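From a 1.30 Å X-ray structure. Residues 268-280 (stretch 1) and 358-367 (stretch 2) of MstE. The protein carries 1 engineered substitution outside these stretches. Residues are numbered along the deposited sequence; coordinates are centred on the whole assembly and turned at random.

Stretch 1 (268-280) TAWCLRLLLLNTV
Stretch 2, residues 358-367: NSLVKAAPML

Two helices of MstE, far apart in sequence but running in nearly the same direction, pack through a largely apolar seam that carries one weak side-chain hydrogen bond, and together the two stretches bury 508 Å². Helix 268-275 and helix 358-363 both begin earlier in the chain; their axes approach to 8.9 Å and cross at 26°. The register is set by CA-CA distances of 5.5 Å for Ala 269-Ser 359, 6.7 Å for Leu 276-Ala 363 and 7.5 Å for Thr 279-Met 366, so the backbones diverge toward their C-terminal ends.

Stretch 1 keeps helical phi/psi near -65/-42 through Leu 274, then makes a type I turn from Leu 275 to Asn 278. Asn 278 is extended (-132/116), and its OD1 accepts a hydrogen bond from Val 280 N at 3.0 Å. Stretch 2 passes from its helix into a 3-10 segment, 364-366, where Met 366 N bonds to Ala 363 O at 3.0 Å; Leu 367 ends the chain with a free carboxylate.

The closest backbone approach coincides with two small residues: Ser 359 (chi1 p) points toward stretch 1 and brings its CB to 3.4 Å from Ala 269 O, while its OG lies 3.5 Å from Ala 269 CB. One turn on, Leu 272 (t, p) points toward stretch 2, with CD2 3.7 Å from Ser 359 OG and CD1 3.9 Å from Ala 363 CB.

Arg 273 (m, t, p, chi4 159°) leaves its helix sideways, but its end comes nearer the partner. There Arg 273 NH1 donates to Asn 358 OD1 at 2.8 Å; the 128° angle at the hydrogen makes this bond weak despite its short length. Asn 358 holds chi1 t and chi2 -79°. Lys 362 (m, t, p, p) lays its aliphatic chain alongside, with CE over one face of the guanidinium, 4.0 Å from Arg 273 NE; this places a methylene, rather than the ammonium nitrogen, closest to the arginine.

Leu 276 (m, t) has the largest area covered by the other stretch. Leu 276 CD1 sits 3.6 Å from Lys 362 CB, and Leu 276 CD2 lies 4.0 Å from Ala 363 CB and 4.1 Å from Met 366 CG, so the two methyls fit against successive parts of stretch 2. Met 366 curls through m, m, m to bring CE within 3.5 Å of CG2 of Thr 279 (chi1 p), closing the contact with a methyl-methyl pairing at its more exposed end.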

# COMPACT_ATOMS: atom_id res chain seq x y z
N THR A 268 -3.80 -10.86 -3.10
CA THR A 268 -4.01 -11.24 -4.51
C THR A 268 -3.92 -10.00 -5.42
O THR A 268 -3.29 -10.08 -6.48
CB THR A 268 -5.33 -11.98 -4.72
OG1 THR A 268 -5.32 -13.15 -3.89
CG2 THR A 268 -5.57 -12.38 -6.13
N ALA A 269 -4.46 -8.88 -5.00
CA ALA A 269 -4.42 -7.64 -5.81
C ALA A 269 -2.97 -7.18 -5.92
O ALA A 269 -2.52 -6.81 -7.04
CB ALA A 269 -5.28 -6.59 -5.15
N TRP A 270 -2.20 -7.24 -4.84
CA TRP A 270 -0.80 -6.84 -4.94
C TRP A 270 -0.03 -7.84 -5.81
O TRP A 270 0.87 -7.42 -6.56
CB TRP A 270 -0.17 -6.62 -3.55
CG TRP A 270 -0.52 -5.26 -3.00
CD1 TRP A 270 -1.35 -4.92 -1.97
CD2 TRP A 270 -0.02 -4.01 -3.53
NE1 TRP A 270 -1.40 -3.56 -1.82
CE2 TRP A 270 -0.63 -2.98 -2.78
CE3 TRP A 270 0.82 -3.67 -4.57
CZ2 TRP A 270 -0.34 -1.63 -3.03
CZ3 TRP A 270 1.13 -2.36 -4.79
CH2 TRP A 270 0.54 -1.36 -4.06
N CYS A 271 -0.32 -9.14 -5.69
CA CYS A 271 0.37 -10.11 -6.55
C CYS A 271 0.03 -9.84 -8.02
O CYS A 271 0.92 -10.00 -8.89
CB CYS A 271 -0.01 -11.51 -6.11
SG CYS A 271 1.02 -12.80 -6.79
N LEU A 272 -1.19 -9.48 -8.32
CA LEU A 272 -1.61 -9.16 -9.71
C LEU A 272 -0.76 -7.98 -10.21
O LEU A 272 -0.25 -8.06 -11.37
CB LEU A 272 -3.10 -8.94 -9.74
CG LEU A 272 -3.68 -8.50 -11.08
CD1 LEU A 272 -3.29 -9.47 -12.18
CD2 LEU A 272 -5.19 -8.32 -10.98
N ARG A 273 -0.56 -6.95 -9.40
CA ARG A 273 0.27 -5.83 -9.83
C ARG A 273 1.71 -6.33 -10.10
O ARG A 273 2.31 -5.92 -11.10
CB ARG A 273 0.31 -4.74 -8.77
CG ARG A 273 -0.90 -3.89 -8.83
CD ARG A 273 -0.83 -2.68 -7.92
NE ARG A 273 0.28 -1.72 -8.05
CZ ARG A 273 0.24 -0.45 -7.62
NH1 ARG A 273 -0.90 0.09 -7.22
NH2 ARG A 273 1.33 0.29 -7.58
N LEU A 274 2.25 -7.15 -9.22
CA LEU A 274 3.61 -7.70 -9.43
C LEU A 274 3.69 -8.43 -10.77
O LEU A 274 4.69 -8.26 -11.52
CB LEU A 274 3.94 -8.63 -8.27
CG LEU A 274 5.23 -9.44 -8.39
CD1 LEU A 274 6.47 -8.62 -8.54
CD2 LEU A 274 5.34 -10.33 -7.13
N LEU A 275 2.70 -9.20 -11.10
CA LEU A 275 2.70 -10.05 -12.32
C LEU A 275 2.58 -9.20 -13.60
O LEU A 275 2.87 -9.72 -14.67
CB LEU A 275 1.61 -11.12 -12.27
CG LEU A 275 1.78 -12.19 -11.18
CD1 LEU A 275 0.54 -13.04 -11.12
CD2 LEU A 275 3.02 -13.02 -11.41
N LEU A 276 2.20 -7.93 -13.51
CA LEU A 276 2.17 -7.03 -14.68
C LEU A 276 3.58 -6.66 -15.09
O LEU A 276 3.73 -6.06 -16.18
CB LEU A 276 1.37 -5.80 -14.35
CG LEU A 276 -0.12 -6.08 -14.14
CD1 LEU A 276 -0.78 -4.84 -13.66
CD2 LEU A 276 -0.75 -6.51 -15.47
N LEU A 277 4.61 -7.00 -14.31
CA LEU A 277 5.99 -6.58 -14.67
C LEU A 277 6.65 -7.53 -15.67
O LEU A 277 7.77 -7.24 -16.06
CB LEU A 277 6.81 -6.41 -13.40
CG LEU A 277 6.27 -5.32 -12.48
CD1 LEU A 277 7.06 -5.28 -11.19
CD2 LEU A 277 6.27 -3.93 -13.14
N ASN A 278 5.95 -8.56 -16.09
CA ASN A 278 6.40 -9.44 -17.18
C ASN A 278 5.22 -9.59 -18.14
O ASN A 278 4.21 -10.11 -17.77
CB ASN A 278 6.91 -10.79 -16.68
CG ASN A 278 7.35 -11.70 -17.82
OD1 ASN A 278 6.59 -11.91 -18.74
ND2 ASN A 278 8.57 -12.16 -17.77
N THR A 279 5.40 -9.11 -19.36
CA THR A 279 4.30 -9.10 -20.34
C THR A 279 4.52 -10.08 -21.47
O THR A 279 3.66 -10.10 -22.35
CB THR A 279 4.03 -7.69 -20.88
OG1 THR A 279 5.24 -7.24 -21.51
CG2 THR A 279 3.57 -6.76 -19.78
N VAL A 280 5.55 -10.92 -21.38
CA VAL A 280 5.85 -11.87 -22.48
C VAL A 280 5.49 -13.31 -22.06
O VAL A 280 5.16 -14.08 -22.95
CB VAL A 280 7.32 -11.73 -22.92
CG1 VAL A 280 7.61 -10.32 -23.40
CG2 VAL A 280 8.31 -12.13 -21.84
N ASN A 358 -7.53 -0.79 -8.31
CA ASN A 358 -6.31 -0.37 -9.00
C ASN A 358 -5.68 -1.53 -9.79
O ASN A 358 -5.27 -1.39 -10.96
CB ASN A 358 -5.37 0.26 -8.01
CG ASN A 358 -4.00 0.50 -8.57
OD1 ASN A 358 -3.21 -0.43 -8.66
ND2 ASN A 358 -3.70 1.74 -8.91
N SER A 359 -5.58 -2.69 -9.14
CA SER A 359 -4.92 -3.85 -9.80
C SER A 359 -5.73 -4.23 -11.04
O SER A 359 -5.13 -4.64 -12.03
CB SER A 359 -4.73 -5.00 -8.81
OG SER A 359 -5.96 -5.68 -8.48
N LEU A 360 -7.06 -4.18 -10.98
CA LEU A 360 -7.91 -4.61 -12.10
C LEU A 360 -7.80 -3.60 -13.28
O LEU A 360 -7.74 -4.02 -14.42
CB LEU A 360 -9.36 -4.74 -11.66
CG LEU A 360 -9.66 -5.86 -10.67
CD1 LEU A 360 -11.13 -5.82 -10.28
CD2 LEU A 360 -9.31 -7.21 -11.27
N VAL A 361 -7.76 -2.32 -12.95
CA VAL A 361 -7.53 -1.28 -13.98
C VAL A 361 -6.19 -1.52 -14.69
O VAL A 361 -6.12 -1.49 -15.94
CB VAL A 361 -7.65 0.12 -13.38
CG1 VAL A 361 -7.29 1.17 -14.42
CG2 VAL A 361 -9.04 0.42 -12.89
N LYS A 362 -5.14 -1.76 -13.92
CA LYS A 362 -3.81 -1.93 -14.51
C LYS A 362 -3.75 -3.24 -15.30
O LYS A 362 -3.03 -3.28 -16.29
CB LYS A 362 -2.77 -1.84 -13.41
CG LYS A 362 -2.62 -0.49 -12.71
CD LYS A 362 -1.62 -0.41 -11.57
CE LYS A 362 -0.26 -0.92 -11.90
NZ LYS A 362 0.41 0.07 -12.76
N ALA A 363 -4.44 -4.30 -14.86
CA ALA A 363 -4.30 -5.60 -15.52
C ALA A 363 -5.15 -5.73 -16.76
O ALA A 363 -4.84 -6.61 -17.60
CB ALA A 363 -4.62 -6.66 -14.54
N ALA A 364 -6.28 -5.04 -16.82
CA ALA A 364 -7.26 -5.28 -17.89
C ALA A 364 -6.64 -5.20 -19.29
O ALA A 364 -7.00 -6.01 -20.14
CB ALA A 364 -8.39 -4.29 -17.79
N PRO A 365 -5.75 -4.24 -19.61
CA PRO A 365 -5.25 -4.15 -20.98
C PRO A 365 -4.33 -5.30 -21.38
O PRO A 365 -4.07 -5.46 -22.58
CB PRO A 365 -4.48 -2.83 -20.98
CG PRO A 365 -4.14 -2.57 -19.55
CD PRO A 365 -5.35 -3.07 -18.81
N MET A 366 -3.86 -6.05 -20.39
CA MET A 366 -2.91 -7.18 -20.60
C MET A 366 -3.69 -8.50 -20.54
O MET A 366 -3.05 -9.55 -20.53
CB MET A 366 -1.82 -7.17 -19.52
CG MET A 366 -1.06 -5.85 -19.47
SD MET A 366 -0.52 -5.27 -21.09
CE MET A 366 0.59 -6.56 -21.64
N LEU A 367 -5.03 -8.45 -20.47
CA LEU A 367 -5.88 -9.61 -20.87
C LEU A 367 -5.55 -9.99 -22.31
O LEU A 367 -5.41 -11.17 -22.54
CB LEU A 367 -7.37 -9.24 -20.80
CG LEU A 367 -8.16 -9.67 -19.57
CD1 LEU A 367 -9.64 -9.55 -19.91
CD2 LEU A 367 -7.85 -11.08 -19.11
OXT LEU A 367 -5.44 -9.19 -23.29